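Choline dehydrogenase and related flavoproteins (Aspergillus oryzae, PDB 3Q9T) oxidises formate with an 8-formyl-FAD cofactor, as a member of the glucose-methanol-choline oxidoreductase family. Local coordinates at residues N97-V102 with C200-R205. Residues are numbered along the deposited sequence; the frame is centred on the assembly and turned at random.
Sequences NYFTWV and CDTIYR. With FAY ([(2R,3S,4R,5R)-5-(6-amino-9H-purin-9-yl)-3,4-dihydroxytetrahydrofuran-2-yl]methyl (2R,3S,4S)-5-(8-formyl-7-methyl-2,4-dioxo-3,4-dihydrobenzo[g]pteridin-10(2H)-yl)-2,3,4-trihydroxypentyl dihydrogen diphosphate), chain D.
F99 turns its backbone carbonyl to strand 195-204, where T202 N donates a hydrogen bond to F99 O at 2.7 Å, in the carbonyl plane on a lone pair; D201 CA adds a CH...O contact to the same oxygen. One residue on, T100 and D201 form an antiparallel non-hydrogen-bonded pair, and W101 N reaches C200 O at 3.0 Å from above the carbonyl plane. F99 CB lies 3.4 Å from D201 OD2. With CG anti to the carbonyl carbon (chi1 -47°), the F99 ring is set between N97 O, over the centre of one face, and I203 on the opposite face. I203 CD1 sits 3.3 Å from F99 CG, offset toward the rim in a CH-pi contact, while I203 CG1 lies nearest F99 CD1; F99 CE1 and CE2 are each 4.1 Å from I203 CD1. The methyl of T202, CG2, meets the W101 indole at CE3, and its hydroxyl shares a water with N97 OD1. That OD1 also accepts from F99 N, closing an Asx turn. The turn and Q555 together hold the N97 side-chain amide, whose ND2 donates to the ribityl hydroxyl FAY O2' at 3.0 Å; Q555 OE1 bonds N97 ND2, and Q555 NE2 bonds T202 OG1 and T100 O. Beside it, Y98 lays one ring face over FAY C6, and FAY N3 donates to T100 O, N to O 3.0 Å. Backed by the substrate-domain sheet of the GMC fold, the 97-102 segment thus forms part of the FAD-site wall, gripping both the pyrimidine edge and the ribityl chain of the flavin.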
# COMPACT_ATOMS: atom_id res chain seq x y z
N ASN A 97 17.68 -16.37 4.17
CA ASN A 97 16.59 -17.08 3.50
C ASN A 97 16.04 -18.27 4.30
O ASN A 97 16.51 -18.52 5.41
CB ASN A 97 16.95 -17.46 2.04
CG ASN A 97 17.89 -18.68 1.94
OD1 ASN A 97 18.10 -19.41 2.91
ND2 ASN A 97 18.42 -18.91 0.74
N TYR A 98 15.03 -18.96 3.77
CA TYR A 98 14.38 -20.04 4.52
C TYR A 98 14.76 -21.46 4.04
O TYR A 98 13.97 -22.41 4.12
CB TYR A 98 12.86 -19.80 4.64
CG TYR A 98 12.57 -18.39 5.10
CD1 TYR A 98 11.55 -17.63 4.52
CD2 TYR A 98 13.35 -17.79 6.10
CE1 TYR A 98 11.32 -16.32 4.93
CE2 TYR A 98 13.13 -16.48 6.51
CZ TYR A 98 12.10 -15.75 5.91
OH TYR A 98 11.87 -14.45 6.29
N PHE A 99 15.98 -21.56 3.52
CA PHE A 99 16.75 -22.80 3.49
C PHE A 99 16.40 -23.83 2.42
O PHE A 99 17.28 -24.59 2.02
CB PHE A 99 16.71 -23.48 4.87
CG PHE A 99 16.98 -22.55 5.99
CD1 PHE A 99 18.28 -22.07 6.21
CD2 PHE A 99 15.96 -22.14 6.83
CE1 PHE A 99 18.55 -21.20 7.27
CE2 PHE A 99 16.22 -21.26 7.88
CZ PHE A 99 17.52 -20.79 8.09
N THR A 100 15.15 -23.86 1.99
CA THR A 100 14.71 -24.89 1.05
C THR A 100 15.61 -24.98 -0.18
O THR A 100 16.03 -23.96 -0.74
CB THR A 100 13.26 -24.74 0.61
OG1 THR A 100 12.45 -24.31 1.72
CG2 THR A 100 12.73 -26.07 0.10
N TRP A 101 15.91 -26.21 -0.57
CA TRP A 101 16.84 -26.47 -1.65
C TRP A 101 16.16 -27.39 -2.63
O TRP A 101 16.00 -28.58 -2.36
CB TRP A 101 18.09 -27.14 -1.11
CG TRP A 101 19.15 -27.46 -2.13
CD1 TRP A 101 19.28 -28.62 -2.82
CD2 TRP A 101 20.24 -26.62 -2.53
NE1 TRP A 101 20.39 -28.56 -3.64
CE2 TRP A 101 20.99 -27.34 -3.48
CE3 TRP A 101 20.65 -25.33 -2.19
CZ2 TRP A 101 22.13 -26.82 -4.10
CZ3 TRP A 101 21.78 -24.80 -2.80
CH2 TRP A 101 22.51 -25.55 -3.74
N VAL A 102 15.76 -26.82 -3.77
CA VAL A 102 14.92 -27.50 -4.73
C VAL A 102 15.16 -26.85 -6.10
O VAL A 102 15.13 -25.64 -6.22
CB VAL A 102 13.43 -27.42 -4.28
CG1 VAL A 102 13.03 -25.96 -4.00
CG2 VAL A 102 12.50 -28.06 -5.30
N CYS A 200 14.76 -30.89 1.18
CA CYS A 200 16.12 -30.67 1.65
C CYS A 200 16.36 -29.20 1.95
O CYS A 200 15.59 -28.34 1.53
CB CYS A 200 17.13 -31.16 0.62
SG CYS A 200 17.09 -32.94 0.38
N ASP A 201 17.44 -28.92 2.65
CA ASP A 201 17.65 -27.59 3.17
C ASP A 201 19.12 -27.23 3.20
O ASP A 201 19.97 -28.10 3.33
CB ASP A 201 17.09 -27.52 4.58
CG ASP A 201 15.59 -27.45 4.60
OD1 ASP A 201 14.95 -28.48 4.88
OD2 ASP A 201 15.06 -26.35 4.31
N THR A 202 19.40 -25.93 3.12
CA THR A 202 20.75 -25.43 3.37
C THR A 202 20.96 -25.30 4.88
O THR A 202 21.32 -24.22 5.40
CB THR A 202 21.05 -24.11 2.63
OG1 THR A 202 19.95 -23.20 2.80
CG2 THR A 202 21.27 -24.39 1.13
N ILE A 203 20.71 -26.41 5.57
CA ILE A 203 20.96 -26.54 7.00
C ILE A 203 21.67 -27.88 7.25
O ILE A 203 21.36 -28.89 6.61
CB ILE A 203 19.64 -26.51 7.80
CG1 ILE A 203 18.91 -25.17 7.56
CG2 ILE A 203 19.91 -26.74 9.28
CD1 ILE A 203 17.48 -25.12 8.07
N TYR A 204 22.64 -27.88 8.16
CA TYR A 204 23.31 -29.12 8.55
C TYR A 204 23.83 -28.99 9.96
O TYR A 204 24.45 -27.98 10.32
CB TYR A 204 24.43 -29.49 7.58
CG TYR A 204 25.07 -30.83 7.86
CD1 TYR A 204 24.30 -31.99 7.93
CD2 TYR A 204 26.45 -30.96 8.03
CE1 TYR A 204 24.87 -33.22 8.18
CE2 TYR A 204 27.03 -32.19 8.28
CZ TYR A 204 26.24 -33.32 8.35
OH TYR A 204 26.80 -34.55 8.59
N ARG A 205 23.57 -30.01 10.77
CA ARG A 205 23.84 -29.95 12.19
C ARG A 205 23.38 -28.61 12.74
O ARG A 205 24.13 -27.93 13.43
CB ARG A 205 25.34 -30.13 12.46
CG ARG A 205 25.82 -31.57 12.26
CD ARG A 205 27.33 -31.62 12.34
NE ARG A 205 27.82 -32.66 13.24
CZ ARG A 205 28.09 -32.47 14.53
NH1 ARG A 205 27.92 -31.28 15.10
NH2 ARG A 205 28.54 -33.48 15.27
P FAY D . 21.56 -13.47 -5.49
N1 FAY D . 15.16 -19.37 -2.10
C2 FAY D . 15.17 -20.73 -1.80
O2 FAY D . 15.65 -21.54 -2.59
N3 FAY D . 15.09 -21.14 -0.48
C4 FAY D . 14.45 -20.33 0.42
O4 FAY D . 13.74 -20.88 1.28
N5 FAY D . 13.82 -18.11 1.03
C6 FAY D . 13.66 -15.94 1.92
C7 FAY D . 13.95 -14.59 1.89
C8 FAY D . 14.66 -14.06 0.80
O8 FAY D . 15.90 -12.22 0.07
C9 FAY D . 15.16 -14.93 -0.17
PA FAY D . 21.88 -11.79 -3.23
C1' FAY D . 16.00 -16.63 -2.42
C10 FAY D . 14.77 -18.46 -1.15
N10 FAY D . 15.13 -17.11 -1.27
N1A FAY D . 26.85 -2.05 -3.00
O1A FAY D . 20.93 -10.85 -2.57
C1B FAY D . 25.10 -6.95 -2.23
O1P FAY D . 23.01 -13.87 -5.55
C2' FAY D . 17.51 -16.85 -2.14
O2' FAY D . 17.75 -16.45 -0.84
C2A FAY D . 27.53 -3.11 -2.43
O2A FAY D . 22.05 -13.10 -2.51
C2B FAY D . 24.04 -7.40 -1.25
O2B FAY D . 24.29 -6.97 0.08
O2P FAY D . 20.98 -13.28 -6.88
C3' FAY D . 18.63 -16.28 -3.07
O3' FAY D . 19.78 -15.76 -2.40
N3A FAY D . 26.92 -4.35 -2.30
C3B FAY D . 24.16 -8.91 -1.36
O3B FAY D . 25.22 -9.34 -0.54
O3P FAY D . 21.41 -12.05 -4.73
C4' FAY D . 18.18 -15.23 -4.06
O4' FAY D . 17.04 -15.77 -4.71
C4A FAY D . 25.65 -4.52 -2.73
C4B FAY D . 24.59 -9.13 -2.79
O4B FAY D . 25.02 -7.87 -3.29
C4X FAY D . 14.29 -18.97 0.07
C5' FAY D . 19.32 -14.90 -5.06
O5' FAY D . 20.62 -14.50 -4.61
C5A FAY D . 24.95 -3.47 -3.32
C5B FAY D . 23.45 -9.69 -3.62
O5B FAY D . 23.33 -11.05 -3.32
C5X FAY D . 13.98 -16.75 0.84
C6A FAY D . 25.55 -2.22 -3.45
N6A FAY D . 24.84 -1.18 -3.91
N7A FAY D . 23.72 -3.92 -3.66
C7M FAY D . 13.33 -13.70 2.94
C8A FAY D . 23.62 -5.23 -3.32
C8M FAY D . 15.29 -12.73 0.97
C9A FAY D . 14.79 -16.27 -0.20
N9A FAY D . 24.80 -5.61 -2.75
O HOH W 1 20.63 -20.69 3.62
O HOH W 2 12.59 -25.98 4.15
O HOH W 3 13.97 -29.99 -1.42